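Local coordinates for kinesin-like protein KIF19 (PDB 5GSZ) that walks toward microtubule plus ends as a kinesin-8 motor and depolymerises microtubules at ciliary tips, thereby regulating the length of motile cilia, at residues A[140-151]-A[222-233]. Numbering follows the deposited sequence.
Sequences NDMEYEVSMSYL and AVLQVAVRQRSR
Glu143 and Arg233, with the most surface buried here, show how charged side chains can finish a strand pair. Arg233 lays its guanidinium under the Glu143 chain, with Glu143 CG 3.5 Å above the centre of one face. Met from above, the flat group leaves Glu143 OE2 well out of its plane, 3.9 Å from Arg233 NH1, in a long salt bridge resting on charge alone. Glu143 OE1 reaches the edge of a second guanidinium, 3.7 Å from Arg231 NE, in another long salt bridge. This loose network also takes in Lys235, weakly paired with OE2. Arg233 NE is hydrogen-bonded to Ser139 O, and NE and NH2 both bond weakly to Met142 O.

Between 142-151 and 222-232 runs an antiparallel pairing, axes at 167°, in the central mixed sheet of the kinesin motor domain. Glu145 and Arg229 lie side by side on Glu143's face, in a salt bridge modelled so short that its detail is doubtful.

On the other face, the Gln230 chain runs alongside the Tyr144 ring, its CG 3.5 Å from Tyr144 CE2. Extended from a CG anti to the backbone N (chi1 -169°), it brings NE2 within 3.1 Å of Tyr144 OH, a hydrogen bond bent to 139°; Thr138 OG1 also hydrogen-bonds the hydroxyl. Farther along, Val146 packs on Val226 and Met148 on Leu224; helix 123-136 touches Val146, Met148 and Leu224, and helix 192-203 the last two.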
loop_
_atom_site.group_PDB
_atom_site.type_symbol
_atom_site.label_atom_id
_atom_site.label_comp_id
_atom_site.label_asym_id
_atom_site.label_seq_id
_atom_site.Cartn_x
_atom_site.Cartn_y
_atom_site.Cartn_z
ATOM N N ASN A 140 13.861 -13.049 25.311
ATOM C CA ASN A 140 14.746 -13.866 26.127
ATOM C C ASN A 140 16.183 -13.639 25.687
ATOM O O ASN A 140 17.072 -13.379 26.508
ATOM C CB ASN A 140 14.361 -15.352 25.997
ATOM C CG ASN A 140 14.291 -15.829 24.521
ATOM O OD1 ASN A 140 14.971 -15.295 23.650
ATOM N ND2 ASN A 140 13.472 -16.840 24.256
ATOM N N ASP A 141 16.406 -13.694 24.366
ATOM C CA ASP A 141 17.714 -13.672 23.736
ATOM C C ASP A 141 18.086 -12.322 23.140
ATOM O O ASP A 141 19.276 -12.088 22.894
ATOM C CB ASP A 141 17.782 -14.720 22.619
ATOM C CG ASP A 141 17.620 -16.142 23.124
ATOM O OD1 ASP A 141 17.841 -16.394 24.326
ATOM O OD2 ASP A 141 17.285 -17.021 22.298
ATOM N N MET A 142 17.110 -11.438 22.895
ATOM C CA MET A 142 17.314 -10.252 22.073
ATOM C C MET A 142 16.815 -8.986 22.762
ATOM O O MET A 142 15.851 -9.008 23.535
ATOM C CB MET A 142 16.600 -10.394 20.736
ATOM C CG MET A 142 17.010 -11.595 19.906
ATOM S SD MET A 142 18.711 -11.526 19.288
ATOM C CE MET A 142 18.603 -12.765 18.000
ATOM N N GLU A 143 17.482 -7.872 22.463
ATOM C CA GLU A 143 16.967 -6.547 22.790
ATOM C C GLU A 143 16.427 -5.895 21.526
ATOM O O GLU A 143 17.003 -6.056 20.449
ATOM C CB GLU A 143 18.039 -5.655 23.423
ATOM C CG GLU A 143 18.856 -6.351 24.524
ATOM C CD GLU A 143 20.203 -5.679 24.806
ATOM O OE1 GLU A 143 20.592 -4.777 24.031
ATOM O OE2 GLU A 143 20.857 -6.081 25.799
ATOM N N TYR A 144 15.308 -5.177 21.659
ATOM C CA TYR A 144 14.675 -4.527 20.520
ATOM C C TYR A 144 14.443 -3.045 20.777
ATOM O O TYR A 144 14.189 -2.615 21.907
ATOM C CB TYR A 144 13.340 -5.173 20.126
ATOM C CG TYR A 144 13.431 -6.611 19.693
ATOM C CD1 TYR A 144 13.466 -7.634 20.616
ATOM C CD2 TYR A 144 13.538 -6.942 18.350
ATOM C CE1 TYR A 144 13.553 -8.974 20.203
ATOM C CE2 TYR A 144 13.634 -8.258 17.932
ATOM C CZ TYR A 144 13.644 -9.268 18.860
ATOM O OH TYR A 144 13.731 -10.570 18.447
ATOM N N GLU A 145 14.556 -2.277 19.697
ATOM C CA GLU A 145 14.115 -0.891 19.633
ATOM C C GLU A 145 13.110 -0.780 18.495
ATOM O O GLU A 145 13.348 -1.295 17.395
ATOM C CB GLU A 145 15.293 0.073 19.419
ATOM C CG GLU A 145 15.874 0.657 20.698
ATOM C CD GLU A 145 17.122 1.503 20.451
ATOM O OE1 GLU A 145 17.959 1.122 19.599
ATOM O OE2 GLU A 145 17.249 2.571 21.094
ATOM N N VAL A 146 11.978 -0.136 18.763
ATOM C CA VAL A 146 10.924 0.026 17.773
ATOM C C VAL A 146 10.511 1.483 17.734
ATOM O O VAL A 146 10.144 2.048 18.769
ATOM C CB VAL A 146 9.700 -0.841 18.094
ATOM C CG1 VAL A 146 8.707 -0.744 16.962
ATOM C CG2 VAL A 146 10.103 -2.250 18.348
ATOM N N SER A 147 10.547 2.078 16.544
ATOM C CA SER A 147 9.938 3.378 16.299
ATOM C C SER A 147 9.054 3.305 15.059
ATOM O O SER A 147 9.303 2.507 14.151
ATOM C CB SER A 147 10.998 4.453 16.117
ATOM O OG SER A 147 11.796 4.147 14.988
ATOM N N MET A 148 8.012 4.143 15.028
ATOM C CA MET A 148 7.166 4.265 13.844
ATOM C C MET A 148 6.907 5.725 13.525
ATOM O O MET A 148 6.838 6.572 14.416
ATOM C CB MET A 148 5.817 3.568 13.995
ATOM C CG MET A 148 5.009 4.101 15.127
ATOM S SD MET A 148 3.366 3.383 15.182
ATOM C CE MET A 148 2.389 4.653 14.393
ATOM N N SER A 149 6.753 6.007 12.240
ATOM C CA SER A 149 6.393 7.333 11.775
ATOM C C SER A 149 5.234 7.211 10.810
ATOM O O SER A 149 4.967 6.137 10.270
ATOM C CB SER A 149 7.558 8.028 11.095
ATOM O OG SER A 149 8.601 8.214 12.012
ATOM N N TYR A 150 4.564 8.332 10.570
ATOM C CA TYR A 150 3.383 8.335 9.708
ATOM C C TYR A 150 3.358 9.660 8.960
ATOM O O TYR A 150 3.108 10.704 9.563
ATOM C CB TYR A 150 2.125 8.127 10.540
ATOM C CG TYR A 150 0.878 7.832 9.769
ATOM C CD1 TYR A 150 0.880 6.930 8.720
ATOM C CD2 TYR A 150 -0.336 8.420 10.133
ATOM C CE1 TYR A 150 -0.311 6.642 8.010
ATOM C CE2 TYR A 150 -1.518 8.132 9.455
ATOM C CZ TYR A 150 -1.500 7.249 8.402
ATOM O OH TYR A 150 -2.661 6.983 7.739
ATOM N N LEU A 151 3.615 9.620 7.658
ATOM C CA LEU A 151 3.824 10.832 6.879
ATOM C C LEU A 151 2.906 10.843 5.657
ATOM O O LEU A 151 2.352 9.811 5.260
ATOM C CB LEU A 151 5.297 10.948 6.466
ATOM C CG LEU A 151 5.786 9.809 5.576
ATOM C CD1 LEU A 151 6.132 10.297 4.184
ATOM C CD2 LEU A 151 6.931 9.088 6.222
ATOM N N ALA A 222 -0.183 7.859 1.989
ATOM C CA ALA A 222 0.065 7.799 3.424
ATOM C C ALA A 222 1.072 6.687 3.691
ATOM O O ALA A 222 0.868 5.541 3.283
ATOM C CB ALA A 222 -1.234 7.598 4.201
ATOM N N VAL A 223 2.179 7.024 4.331
ATOM C CA VAL A 223 3.213 6.039 4.595
ATOM C C VAL A 223 3.358 5.887 6.096
ATOM O O VAL A 223 3.630 6.862 6.810
ATOM C CB VAL A 223 4.557 6.401 3.952
ATOM C CG1 VAL A 223 5.494 5.224 4.102
ATOM C CG2 VAL A 223 4.379 6.772 2.460
ATOM N N LEU A 224 3.157 4.668 6.568
ATOM C CA LEU A 224 3.495 4.278 7.925
ATOM C C LEU A 224 4.747 3.397 7.854
ATOM O O LEU A 224 4.744 2.340 7.201
ATOM C CB LEU A 224 2.316 3.552 8.578
ATOM C CG LEU A 224 2.576 3.129 10.019
ATOM C CD1 LEU A 224 2.623 4.355 10.872
ATOM C CD2 LEU A 224 1.510 2.176 10.511
ATOM N N GLN A 225 5.834 3.851 8.469
ATOM C CA GLN A 225 7.049 3.053 8.516
ATOM C C GLN A 225 7.392 2.695 9.949
ATOM O O GLN A 225 7.241 3.508 10.858
ATOM C CB GLN A 225 8.228 3.743 7.847
ATOM C CG GLN A 225 8.326 5.223 8.032
ATOM C CD GLN A 225 9.766 5.692 7.842
ATOM O OE1 GLN A 225 10.719 4.892 7.964
ATOM N NE2 GLN A 225 9.935 6.976 7.498
ATOM N N VAL A 226 7.812 1.449 10.132
ATOM C CA VAL A 226 8.189 0.898 11.421
ATOM C C VAL A 226 9.605 0.365 11.298
ATOM O O VAL A 226 9.871 -0.503 10.459
ATOM C CB VAL A 226 7.243 -0.226 11.869
ATOM C CG1 VAL A 226 7.631 -0.711 13.269
ATOM C CG2 VAL A 226 5.816 0.236 11.811
ATOM N N ALA A 227 10.501 0.874 12.138
ATOM C CA ALA A 227 11.887 0.428 12.202
ATOM C C ALA A 227 12.074 -0.466 13.422
ATOM O O ALA A 227 11.455 -0.232 14.464
ATOM C CB ALA A 227 12.821 1.630 12.273
ATOM N N VAL A 228 12.911 -1.501 13.290
ATOM C CA VAL A 228 13.144 -2.474 14.370
ATOM C C VAL A 228 14.629 -2.829 14.410
ATOM O O VAL A 228 15.149 -3.453 13.476
ATOM C CB VAL A 228 12.304 -3.754 14.215
ATOM C CG1 VAL A 228 12.637 -4.727 15.309
ATOM C CG2 VAL A 228 10.814 -3.441 14.244
ATOM N N ARG A 229 15.307 -2.460 15.487
ATOM C CA ARG A 229 16.687 -2.865 15.693
ATOM C C ARG A 229 16.750 -4.050 16.658
ATOM O O ARG A 229 15.984 -4.130 17.624
ATOM C CB ARG A 229 17.530 -1.697 16.200
ATOM C CG ARG A 229 19.023 -1.927 16.057
ATOM C CD ARG A 229 19.767 -0.631 15.965
ATOM N NE ARG A 229 19.607 0.186 17.165
ATOM C CZ ARG A 229 19.911 1.483 17.220
ATOM N NH1 ARG A 229 20.386 2.091 16.139
ATOM N NH2 ARG A 229 19.741 2.171 18.350
ATOM N N GLN A 230 17.640 -4.995 16.358
ATOM C CA GLN A 230 17.745 -6.268 17.062
ATOM C C GLN A 230 19.213 -6.532 17.344
ATOM O O GLN A 230 20.003 -6.710 16.408
ATOM C CB GLN A 230 17.161 -7.424 16.238
ATOM C CG GLN A 230 16.987 -8.729 17.010
ATOM C CD GLN A 230 16.884 -9.959 16.093
ATOM O OE1 GLN A 230 17.402 -9.953 14.977
ATOM N NE2 GLN A 230 16.178 -11.001 16.550
ATOM N N ARG A 231 19.575 -6.565 18.619
ATOM C CA ARG A 231 20.909 -6.970 19.020
ATOM C C ARG A 231 20.800 -8.089 20.048
ATOM O O ARG A 231 19.813 -8.195 20.782
ATOM C CB ARG A 231 21.735 -5.779 19.575
ATOM C CG ARG A 231 21.546 -5.510 21.054
ATOM C CD ARG A 231 22.354 -4.320 21.507
ATOM N NE ARG A 231 21.809 -3.082 20.962
ATOM C CZ ARG A 231 22.447 -2.329 20.075
ATOM N NH1 ARG A 231 23.650 -2.705 19.644
ATOM N NH2 ARG A 231 21.884 -1.214 19.617
ATOM N N SER A 232 21.829 -8.928 20.081
ATOM C CA SER A 232 21.895 -10.052 21.002
ATOM C C SER A 232 22.185 -9.587 22.423
ATOM O O SER A 232 22.812 -8.554 22.660
ATOM C CB SER A 232 22.978 -11.026 20.545
ATOM O OG SER A 232 23.089 -12.142 21.403
ATOM N N ARG A 233 21.712 -10.365 23.375
ATOM C CA ARG A 233 22.015 -10.119 24.770
ATOM C C ARG A 233 23.316 -10.784 25.200
ATOM O O ARG A 233 23.812 -10.491 26.294
ATOM C CB ARG A 233 20.855 -10.613 25.652
ATOM C CG ARG A 233 19.538 -9.892 25.445
ATOM C CD ARG A 233 18.472 -10.358 26.416
ATOM N NE ARG A 233 17.252 -9.575 26.253
ATOM C CZ ARG A 233 17.044 -8.401 26.831
ATOM N NH1 ARG A 233 17.966 -7.881 27.619
ATOM N NH2 ARG A 233 15.921 -7.747 26.613
#